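Local coordinates for inosine-uridine preferring nucleoside hydrolase family protein (Bacillus anthracis, PDB 2C40) that belongs to the inosine-uridine preferring nucleoside hydrolase family and binds a calcium ion together with alpha-D-ribofuranose in a pocket rich in aspartates, at residues 243-248 with 297-302; 192-197 with 247-252; 14-19 with 225-230. One frame throughout, in Å; residues are numbered along the deposited sequence.

Overall arrangement
All three contacts are buried and largely apolar, though a threonine hydroxyl enters contact 2 and a tyrosine hydroxyl contact 3; no hydrogen bond crosses any of them, and they meet around helix 246-255. Contacts 1 and 2 share D247 and V248 and use different flanks of that helix: contact 1 sets its N-terminal turn against helix 296-308, contact 2 sets it on strand 191-194 of the central sheet, and their centres lie about 9 Å apart. Contact 3 joins helices 12-21 and 219-229. Aromatic rings dominate contact 1, branched aliphatic groups contact 2, and a valine against cysteine and tyrosine contact 3. Polar chemistry gathers at the calcium ion, bound by D247 and D14.

Contact 1 (243-248 with 297-302); sequences YYLWDV and DRFFDY. With CA (calcium ion), chain C; RIB (alpha-D-ribofuranose), chain D.
L245 pushes its CD1 methyl against two neighbouring phenylalanines, F299 and F300, where the start of helix 246-255 packs on helix 296-308 in the alpha/beta fold of the nucleoside hydrolase family. The bump is small and the hollow is aromatic: CD1 of L245 lies 3.6 Å from CE2 of F300, and it meets the edge of the F299 ring, near its plane, 4.0 Å from CE1. The hollow owes its shape to the two rings packing on each other, for CD1 of F299 sits 3.8 Å above the plane of the F300 ring, over its centre. F299 holds its ring anti to the backbone N (chi1 174°), which sends it across to the other segment, whereas the CB of F300 points past that segment and only the far end of its ring comes near.

L245 occupies the N-cap position and centres an inverse gamma turn. A leucine there offers no polar cap but supplies a branched, apolar knob for the rings. Farther along helix 246-255, F299 also touches L249 and A252; the alanine, with only a methyl, lets the bulky ring come near the helix. On the other flank D247 gives OD2 to the calcium ion at 2.5 Å, so the helix joins aromatic packing to the metal site. V248 completes the interface: its CG1 methyl stands 4.1 Å from CZ of F299.

Contact 2 (192-197 with 247-252); sequences DLITLE and DVLTAA. With CA (calcium ion), chain C; RIB (alpha-D-ribofuranose), chain D.
I194 rests on L249 and T250, two consecutive residues of helix 246-255, and uses nearly its whole side chain to do so. Its CG2 methyl is pressed against CD1 of L249 at 3.4 Å, tighter than usual for two carbons, and CG1 lies 3.6 Å from that same methyl. On the T250 side, CB of I194 is 3.3 Å from OG1, a packing contact, while CD1 of I194 reaches the threonine methyl CG2 at 3.9 Å. The beta-branched isoleucine suits this place because both branches touch the leucine methyl and each goes on to the threonine, CG2 lying near its hydroxyl and the CG1 arm carrying CD1 to its methyl. With chi1 -69° CG1 of I194 lies beside the backbone N, which leaves CG2 anti to it.

In the next shell, the hydroxyl of T250 is hydrogen-bonded to the carbonyl oxygen of W246, one turn back. The threonine can therefore present an oxygen to an apolar neighbour while its polar need is met within its own helix. L249 reaches over with CG anti to its backbone N (chi1 -176°). The CB of D247 points away from the strand, and its OD1 lies 2.6 Å from O3 of alpha-D-ribofuranose; D9, D14 and T125 complete the protein's share of the calcium site.

Strand 191-194 runs between strands 145-151 and 286-292. I194 bonds through its backbone to W150 and touches V291 with its side chain, M151 touches T250, and helix 246-255 thus packs on the sheet, with helix 12-21 beside it at V248.

Contact 3 (14-19 with 225-230); sequences DLVSLF and GQCYAI. With CA (calcium ion), chain C.
V16 projects from helix 12-21 toward helix 219-229, where C227 and Y228 receive it. From its CB, the nearest atom of the other segment is the tyrosine oxygen, Y228 OH, at 4.0 Å. The CG1 branch, anti to the backbone N (chi1 164°), comes closer to that oxygen, 3.8 Å from Y228 OH. The CG2 branch turns to the cysteine: it lies 3.6 Å from CB of C227 and 4.0 Å from its SG, and it also approaches the tyrosine ring obliquely, 4.1 Å from CE1 of Y228.

Valine fits here because its short fork lets one methyl meet both the cysteine and the tyrosine ring while the other faces the tyrosine oxygen. A slim cysteine is consistent with the close approach of the helices, 7.3 Å between CA of V16 and CA of C227. The CB of Y228 points past helix 12-21, but the residue's length brings its end in; the buried hydroxyl has no hydrogen-bonding partner in the model. V248 of helix 246-255 touches both V16 and Y228, tying a third helix to the pair.

At the start of the 14-19 segment, D14 grips the calcium ion with both carboxylate oxygens, OD2 at 2.4 Å and the longer OD1. With D9, just after strand 2-8, it belongs to the calcium-holding aspartate cluster that is a hallmark of the nucleoside hydrolase family.

Contact 1 (243-248 with 297-302)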
loop_
_atom_site.group_PDB
_atom_site.type_symbol
_atom_site.label_atom_id
_atom_site.label_comp_id
_atom_site.label_asym_id
_atom_site.label_seq_id
_atom_site.Cartn_x
_atom_site.Cartn_y
_atom_site.Cartn_z
ATOM N N TYR A 243 14.169 7.201 -2.412
ATOM C CA TYR A 243 13.768 6.151 -3.361
ATOM C C TYR A 243 14.058 6.597 -4.802
ATOM O O TYR A 243 13.863 7.728 -5.173
ATOM C CB TYR A 243 12.273 5.874 -3.121
ATOM C CG TYR A 243 11.534 4.986 -4.071
ATOM C CD1 TYR A 243 11.210 5.414 -5.374
ATOM C CD2 TYR A 243 11.056 3.751 -3.644
ATOM C CE1 TYR A 243 10.492 4.604 -6.243
ATOM C CE2 TYR A 243 10.342 2.910 -4.514
ATOM C CZ TYR A 243 10.047 3.341 -5.792
ATOM O OH TYR A 243 9.301 2.512 -6.604
ATOM N N TYR A 244 14.496 5.658 -5.616
ATOM C CA TYR A 244 14.941 5.964 -6.944
ATOM C C TYR A 244 14.010 5.268 -7.943
ATOM O O TYR A 244 13.652 4.125 -7.770
ATOM C CB TYR A 244 16.389 5.526 -7.114
ATOM C CG TYR A 244 17.370 6.209 -6.177
ATOM C CD1 TYR A 244 17.643 5.672 -4.905
ATOM C CD2 TYR A 244 17.992 7.406 -6.537
ATOM C CE1 TYR A 244 18.512 6.292 -4.049
ATOM C CE2 TYR A 244 18.865 8.038 -5.695
ATOM C CZ TYR A 244 19.125 7.481 -4.453
ATOM O OH TYR A 244 20.010 8.087 -3.608
ATOM N N LEU A 245 13.660 5.991 -8.994
ATOM C CA LEU A 245 12.667 5.625 -9.997
ATOM C C LEU A 245 13.387 4.981 -11.177
ATOM O O LEU A 245 13.446 5.531 -12.263
ATOM C CB LEU A 245 11.944 6.889 -10.473
ATOM C CG LEU A 245 11.331 7.713 -9.342
ATOM C CD1 LEU A 245 11.274 9.149 -9.667
ATOM C CD2 LEU A 245 9.980 7.171 -9.091
ATOM N N TRP A 246 13.972 3.826 -10.930
ATOM C CA TRP A 246 14.835 3.190 -11.909
ATOM C C TRP A 246 14.165 2.860 -13.208
ATOM O O TRP A 246 14.693 3.164 -14.258
ATOM C CB TRP A 246 15.367 1.897 -11.361
ATOM C CG TRP A 246 16.355 2.111 -10.351
ATOM C CD1 TRP A 246 17.623 2.521 -10.541
ATOM C CD2 TRP A 246 16.183 1.916 -8.960
ATOM N NE1 TRP A 246 18.265 2.621 -9.333
ATOM C CE2 TRP A 246 17.406 2.244 -8.343
ATOM C CE3 TRP A 246 15.100 1.541 -8.169
ATOM C CZ2 TRP A 246 17.605 2.169 -6.956
ATOM C CZ3 TRP A 246 15.292 1.474 -6.785
ATOM C CH2 TRP A 246 16.539 1.786 -6.200
ATOM N N ASP A 247 12.999 2.246 -13.120
ATOM C CA ASP A 247 12.246 1.854 -14.304
ATOM C C ASP A 247 11.659 3.060 -15.079
ATOM O O ASP A 247 11.657 3.073 -16.310
ATOM C CB ASP A 247 11.156 0.878 -13.905
ATOM C CG ASP A 247 11.719 -0.365 -13.228
ATOM O OD1 ASP A 247 12.958 -0.612 -13.332
ATOM O OD2 ASP A 247 10.922 -1.129 -12.649
ATOM N N VAL A 248 11.191 4.065 -14.332
ATOM C CA VAL A 248 10.585 5.247 -14.897
ATOM C C VAL A 248 11.660 6.011 -15.691
ATOM O O VAL A 248 11.358 6.555 -16.749
ATOM C CB VAL A 248 9.926 6.144 -13.814
ATOM C CG1 VAL A 248 9.439 7.424 -14.398
ATOM C CG2 VAL A 248 8.731 5.441 -13.177
ATOM N N ASP A 297 15.992 18.325 -13.007
ATOM C CA ASP A 297 14.853 19.201 -13.282
ATOM C C ASP A 297 14.112 18.774 -14.551
ATOM O O ASP A 297 12.905 18.730 -14.573
ATOM C CB ASP A 297 15.283 20.693 -13.370
ATOM C CG ASP A 297 15.722 21.264 -12.022
ATOM O OD1 ASP A 297 15.529 20.594 -11.011
ATOM O OD2 ASP A 297 16.266 22.391 -11.943
ATOM N N ARG A 298 14.842 18.470 -15.609
ATOM C CA ARG A 298 14.194 18.021 -16.841
ATOM C C ARG A 298 13.500 16.693 -16.671
ATOM O O ARG A 298 12.411 16.491 -17.185
ATOM C CB ARG A 298 15.200 17.938 -17.960
ATOM C CG ARG A 298 15.709 19.320 -18.348
ATOM C CD ARG A 298 15.613 19.513 -19.841
ATOM N NE ARG A 298 16.797 19.023 -20.510
ATOM C CZ ARG A 298 16.835 18.397 -21.690
ATOM N NH1 ARG A 298 15.737 18.079 -22.376
ATOM N NH2 ARG A 298 18.018 18.070 -22.181
ATOM N N PHE A 299 14.127 15.781 -15.953
ATOM C CA PHE A 299 13.523 14.444 -15.727
ATOM C C PHE A 299 12.185 14.592 -15.020
ATOM O O PHE A 299 11.147 14.142 -15.502
ATOM C CB PHE A 299 14.473 13.544 -14.925
ATOM C CG PHE A 299 13.874 12.243 -14.546
ATOM C CD1 PHE A 299 13.669 11.914 -13.198
ATOM C CD2 PHE A 299 13.456 11.361 -15.534
ATOM C CE1 PHE A 299 13.124 10.706 -12.851
ATOM C CE2 PHE A 299 12.867 10.142 -15.198
ATOM C CZ PHE A 299 12.688 9.811 -13.871
ATOM N N PHE A 300 12.193 15.245 -13.884
ATOM C CA PHE A 300 10.962 15.416 -13.123
ATOM C C PHE A 300 9.950 16.309 -13.809
ATOM O O PHE A 300 8.772 16.046 -13.699
ATOM C CB PHE A 300 11.265 15.902 -11.694
ATOM C CG PHE A 300 11.867 14.845 -10.849
ATOM C CD1 PHE A 300 13.207 14.902 -10.458
ATOM C CD2 PHE A 300 11.118 13.747 -10.504
ATOM C CE1 PHE A 300 13.765 13.884 -9.679
ATOM C CE2 PHE A 300 11.658 12.730 -9.738
ATOM C CZ PHE A 300 12.983 12.784 -9.323
ATOM N N ASP A 301 10.388 17.339 -14.532
ATOM C CA ASP A 301 9.442 18.148 -15.325
ATOM C C ASP A 301 8.794 17.307 -16.447
ATOM O O ASP A 301 7.625 17.432 -16.763
ATOM C CB ASP A 301 10.143 19.353 -15.932
ATOM C CG ASP A 301 9.204 20.224 -16.705
ATOM O OD1 ASP A 301 8.345 20.883 -16.079
ATOM O OD2 ASP A 301 9.329 20.270 -17.950
ATOM N N TYR A 302 9.577 16.437 -17.035
ATOM C CA TYR A 302 9.111 15.620 -18.147
ATOM C C TYR A 302 7.973 14.678 -17.707
ATOM O O TYR A 302 6.911 14.619 -18.324
ATOM C CB TYR A 302 10.301 14.841 -18.689
ATOM C CG TYR A 302 10.018 13.890 -19.802
ATOM C CD1 TYR A 302 10.482 12.585 -19.745
ATOM C CD2 TYR A 302 9.293 14.292 -20.918
ATOM C CE1 TYR A 302 10.260 11.712 -20.791
ATOM C CE2 TYR A 302 9.057 13.431 -21.964
ATOM C CZ TYR A 302 9.535 12.135 -21.891
ATOM O OH TYR A 302 9.286 11.254 -22.923
HETATM CA CA CA C . 10.804 -3.586 -12.462
HETATM O O5 RIB D . 16.715 -3.785 -9.037
HETATM C C5 RIB D . 15.747 -2.732 -9.308
HETATM C C4 RIB D . 14.462 -3.392 -9.815
HETATM O O4 RIB D . 13.926 -4.154 -8.712
HETATM C C3 RIB D . 13.337 -2.494 -10.368
HETATM O O3 RIB D . 13.248 -2.702 -11.816
HETATM C C2 RIB D . 12.040 -2.827 -9.506
HETATM O O2 RIB D . 10.686 -3.101 -10.097
HETATM C C1 RIB D . 12.485 -4.018 -8.620
HETATM O O HOH W 1 12.149 -5.398 -11.456
#

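Contact 2 (192-197 with 247-252)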
loop_
_atom_site.group_PDB
_atom_site.type_symbol
_atom_site.label_atom_id
_atom_site.label_comp_id
_atom_site.label_asym_id
_atom_site.label_seq_id
_atom_site.Cartn_x
_atom_site.Cartn_y
_atom_site.Cartn_z
ATOM N N ASP A 192 21.539 -0.153 -24.185
ATOM C CA ASP A 192 21.555 0.935 -23.260
ATOM C C ASP A 192 21.143 0.382 -21.874
ATOM O O ASP A 192 20.094 -0.272 -21.729
ATOM C CB ASP A 192 20.608 2.057 -23.713
ATOM C CG ASP A 192 20.940 2.622 -25.133
ATOM O OD1 ASP A 192 22.109 2.630 -25.577
ATOM O OD2 ASP A 192 19.984 3.079 -25.793
ATOM N N LEU A 193 21.980 0.669 -20.876
ATOM C CA LEU A 193 21.819 0.208 -19.476
ATOM C C LEU A 193 21.490 1.363 -18.556
ATOM O O LEU A 193 22.281 2.306 -18.453
ATOM C CB LEU A 193 23.121 -0.323 -18.872
ATOM C CG LEU A 193 23.384 -1.794 -18.683
ATOM C CD1 LEU A 193 24.516 -2.002 -17.685
ATOM C CD2 LEU A 193 22.124 -2.548 -18.274
ATOM N N ILE A 194 20.344 1.265 -17.883
ATOM C CA ILE A 194 20.092 2.079 -16.678
ATOM C C ILE A 194 20.462 1.202 -15.442
ATOM O O ILE A 194 19.733 0.281 -15.046
ATOM C CB ILE A 194 18.654 2.643 -16.641
ATOM C CG1 ILE A 194 18.470 3.702 -17.721
ATOM C CG2 ILE A 194 18.326 3.270 -15.293
ATOM C CD1 ILE A 194 18.385 3.174 -19.144
ATOM N N THR A 195 21.647 1.461 -14.907
ATOM C CA THR A 195 22.169 0.770 -13.727
ATOM C C THR A 195 21.585 1.358 -12.442
ATOM O O THR A 195 21.012 2.457 -12.460
ATOM C CB THR A 195 23.689 0.874 -13.680
ATOM O OG1 THR A 195 24.074 2.257 -13.455
ATOM C CG2 THR A 195 24.319 0.314 -14.995
ATOM N N LEU A 196 21.772 0.675 -11.312
ATOM C CA LEU A 196 21.468 1.292 -10.033
ATOM C C LEU A 196 22.030 2.717 -9.877
ATOM O O LEU A 196 21.296 3.595 -9.368
ATOM C CB LEU A 196 21.921 0.418 -8.874
ATOM C CG LEU A 196 21.219 -0.961 -8.765
ATOM C CD1 LEU A 196 21.890 -1.821 -7.678
ATOM C CD2 LEU A 196 19.705 -0.844 -8.484
ATOM N N GLU A 197 23.292 2.946 -10.293
ATOM C CA GLU A 197 24.005 4.238 -10.104
ATOM C C GLU A 197 23.446 5.341 -10.996
ATOM O O GLU A 197 23.608 6.517 -10.687
ATOM C CB GLU A 197 25.485 4.221 -10.563
ATOM C CG GLU A 197 26.380 3.145 -10.085
ATOM C CD GLU A 197 26.219 1.864 -10.866
ATOM O OE1 GLU A 197 27.043 1.566 -11.749
ATOM O OE2 GLU A 197 25.267 1.171 -10.551
ATOM N N ASP A 247 12.999 2.246 -13.120
ATOM C CA ASP A 247 12.246 1.854 -14.304
ATOM C C ASP A 247 11.659 3.060 -15.079
ATOM O O ASP A 247 11.657 3.073 -16.310
ATOM C CB ASP A 247 11.156 0.878 -13.905
ATOM C CG ASP A 247 11.719 -0.365 -13.228
ATOM O OD1 ASP A 247 12.958 -0.612 -13.332
ATOM O OD2 ASP A 247 10.922 -1.129 -12.649
ATOM N N VAL A 248 11.191 4.065 -14.332
ATOM C CA VAL A 248 10.585 5.247 -14.897
ATOM C C VAL A 248 11.660 6.011 -15.691
ATOM O O VAL A 248 11.358 6.555 -16.749
ATOM C CB VAL A 248 9.926 6.144 -13.814
ATOM C CG1 VAL A 248 9.439 7.424 -14.398
ATOM C CG2 VAL A 248 8.731 5.441 -13.177
ATOM N N LEU A 249 12.882 6.038 -15.173
ATOM C CA LEU A 249 13.981 6.696 -15.812
ATOM C C LEU A 249 14.386 5.953 -17.086
ATOM O O LEU A 249 14.760 6.570 -18.077
ATOM C CB LEU A 249 15.171 6.751 -14.889
ATOM C CG LEU A 249 16.446 7.489 -15.304
ATOM C CD1 LEU A 249 17.466 6.514 -15.768
ATOM C CD2 LEU A 249 16.227 8.625 -16.332
ATOM N N THR A 250 14.364 4.628 -17.017
ATOM C CA THR A 250 14.612 3.763 -18.172
ATOM C C THR A 250 13.634 4.068 -19.296
ATOM O O THR A 250 14.054 4.245 -20.445
ATOM C CB THR A 250 14.514 2.266 -17.782
ATOM O OG1 THR A 250 15.388 1.993 -16.666
ATOM C CG2 THR A 250 14.893 1.374 -18.927
ATOM N N ALA A 251 12.354 4.153 -18.944
ATOM C CA ALA A 251 11.267 4.453 -19.888
ATOM C C ALA A 251 11.345 5.877 -20.424
ATOM O O ALA A 251 11.064 6.108 -21.600
ATOM C CB ALA A 251 9.928 4.223 -19.217
ATOM N N ALA A 252 11.766 6.825 -19.571
ATOM C CA ALA A 252 11.902 8.219 -19.970
ATOM C C ALA A 252 13.097 8.425 -20.927
ATOM O O ALA A 252 13.065 9.295 -21.795
ATOM C CB ALA A 252 12.055 9.085 -18.770
HETATM CA CA CA C . 10.804 -3.586 -12.462
HETATM O O5 RIB D . 16.715 -3.785 -9.037
HETATM C C5 RIB D . 15.747 -2.732 -9.308
HETATM C C4 RIB D . 14.462 -3.392 -9.815
HETATM O O4 RIB D . 13.926 -4.154 -8.712
HETATM C C3 RIB D . 13.337 -2.494 -10.368
HETATM O O3 RIB D . 13.248 -2.702 -11.816
HETATM C C2 RIB D . 12.040 -2.827 -9.506
HETATM O O2 RIB D . 10.686 -3.101 -10.097
HETATM C C1 RIB D . 12.485 -4.018 -8.620
HETATM O O HOH W 1 12.149 -5.398 -11.456
#

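Contact 3 (14-19 with 225-230)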
loop_
_atom_site.group_PDB
_atom_site.type_symbol
_atom_site.label_atom_id
_atom_site.label_comp_id
_atom_site.label_asym_id
_atom_site.label_seq_id
_atom_site.Cartn_x
_atom_site.Cartn_y
_atom_site.Cartn_z
ATOM N N ASP A 14 7.223 0.002 -12.736
ATOM C CA ASP A 14 6.881 -0.631 -14.014
ATOM C C ASP A 14 5.525 -0.157 -14.496
ATOM O O ASP A 14 5.324 0.136 -15.660
ATOM C CB ASP A 14 6.809 -2.163 -13.871
ATOM C CG ASP A 14 8.159 -2.795 -13.569
ATOM O OD1 ASP A 14 8.939 -3.057 -14.518
ATOM O OD2 ASP A 14 8.466 -3.024 -12.376
ATOM N N LEU A 15 4.576 -0.140 -13.585
ATOM C CA LEU A 15 3.205 0.220 -13.916
ATOM C C LEU A 15 3.065 1.723 -14.155
ATOM O O LEU A 15 2.285 2.176 -15.022
ATOM C CB LEU A 15 2.262 -0.211 -12.798
ATOM C CG LEU A 15 1.472 -1.518 -12.762
ATOM C CD1 LEU A 15 1.808 -2.660 -13.753
ATOM C CD2 LEU A 15 1.392 -2.033 -11.292
ATOM N N VAL A 16 3.786 2.493 -13.376
ATOM C CA VAL A 16 3.863 3.926 -13.617
ATOM C C VAL A 16 4.510 4.213 -14.985
ATOM O O VAL A 16 4.142 5.170 -15.678
ATOM C CB VAL A 16 4.601 4.632 -12.474
ATOM C CG1 VAL A 16 5.004 6.009 -12.902
ATOM C CG2 VAL A 16 3.705 4.657 -11.216
ATOM N N SER A 17 5.476 3.371 -15.361
ATOM C CA SER A 17 6.200 3.534 -16.614
ATOM C C SER A 17 5.241 3.278 -17.763
ATOM O O SER A 17 5.219 4.029 -18.713
ATOM C CB SER A 17 7.376 2.542 -16.714
ATOM O OG SER A 17 8.487 2.858 -15.883
ATOM N N LEU A 18 4.444 2.210 -17.673
ATOM C CA LEU A 18 3.423 1.952 -18.662
ATOM C C LEU A 18 2.513 3.156 -18.861
ATOM O O LEU A 18 2.303 3.627 -19.986
ATOM C CB LEU A 18 2.595 0.735 -18.262
ATOM C CG LEU A 18 1.450 0.382 -19.202
ATOM C CD1 LEU A 18 1.964 -0.025 -20.547
ATOM C CD2 LEU A 18 0.605 -0.718 -18.594
ATOM N N PHE A 19 1.991 3.682 -17.759
ATOM C CA PHE A 19 1.119 4.855 -17.817
ATOM C C PHE A 19 1.807 6.040 -18.494
ATOM O O PHE A 19 1.201 6.701 -19.332
ATOM C CB PHE A 19 0.563 5.193 -16.433
ATOM C CG PHE A 19 0.091 6.578 -16.303
ATOM C CD1 PHE A 19 -1.110 6.962 -16.854
ATOM C CD2 PHE A 19 0.858 7.535 -15.607
ATOM C CE1 PHE A 19 -1.566 8.282 -16.707
ATOM C CE2 PHE A 19 0.413 8.828 -15.470
ATOM C CZ PHE A 19 -0.799 9.209 -16.033
ATOM N N GLY A 225 0.654 9.866 -7.713
ATOM C CA GLY A 225 0.730 9.917 -6.260
ATOM C C GLY A 225 0.177 8.704 -5.508
ATOM O O GLY A 225 0.748 8.286 -4.517
ATOM N N GLN A 226 -0.941 8.157 -5.954
ATOM C CA GLN A 226 -1.501 6.929 -5.364
ATOM C C GLN A 226 -0.518 5.783 -5.526
ATOM O O GLN A 226 -0.201 5.080 -4.562
ATOM C CB GLN A 226 -2.834 6.595 -6.010
ATOM C CG GLN A 226 -3.899 7.570 -5.512
ATOM C CD GLN A 226 -5.212 7.448 -6.231
ATOM O OE1 GLN A 226 -5.796 6.388 -6.277
ATOM N NE2 GLN A 226 -5.708 8.559 -6.746
ATOM N N CYS A 227 0.012 5.629 -6.734
ATOM C CA CYS A 227 1.017 4.630 -6.977
ATOM C C CYS A 227 2.208 4.739 -5.984
ATOM O O CYS A 227 2.567 3.747 -5.368
ATOM C CB CYS A 227 1.459 4.691 -8.406
ATOM S SG CYS A 227 0.202 3.981 -9.518
ATOM N N TYR A 228 2.744 5.946 -5.755
ATOM C CA TYR A 228 3.917 6.097 -4.885
ATOM C C TYR A 228 3.654 6.092 -3.372
ATOM O O TYR A 228 4.581 5.956 -2.595
ATOM C CB TYR A 228 4.735 7.304 -5.346
ATOM C CG TYR A 228 5.497 6.949 -6.613
ATOM C CD1 TYR A 228 5.242 7.590 -7.825
ATOM C CD2 TYR A 228 6.422 5.890 -6.598
ATOM C CE1 TYR A 228 5.925 7.236 -8.955
ATOM C CE2 TYR A 228 7.066 5.508 -7.698
ATOM C CZ TYR A 228 6.823 6.171 -8.906
ATOM O OH TYR A 228 7.523 5.781 -10.025
ATOM N N ALA A 229 2.390 6.187 -2.972
ATOM C CA ALA A 229 1.956 6.055 -1.594
ATOM C C ALA A 229 2.229 4.652 -1.058
ATOM O O ALA A 229 2.436 4.427 0.129
ATOM C CB ALA A 229 0.465 6.326 -1.537
ATOM N N ILE A 230 2.130 3.708 -1.969
ATOM C CA ILE A 230 2.415 2.267 -1.779
ATOM C C ILE A 230 3.894 1.979 -1.421
ATOM O O ILE A 230 4.250 0.949 -0.896
ATOM C CB ILE A 230 1.996 1.556 -3.124
ATOM C CG1 ILE A 230 0.440 1.517 -3.199
ATOM C CG2 ILE A 230 2.652 0.236 -3.285
ATOM C CD1 ILE A 230 -0.242 0.991 -4.553
HETATM CA CA CA C . 10.804 -3.586 -12.462
HETATM O O HOH W 1 12.149 -5.398 -11.456
#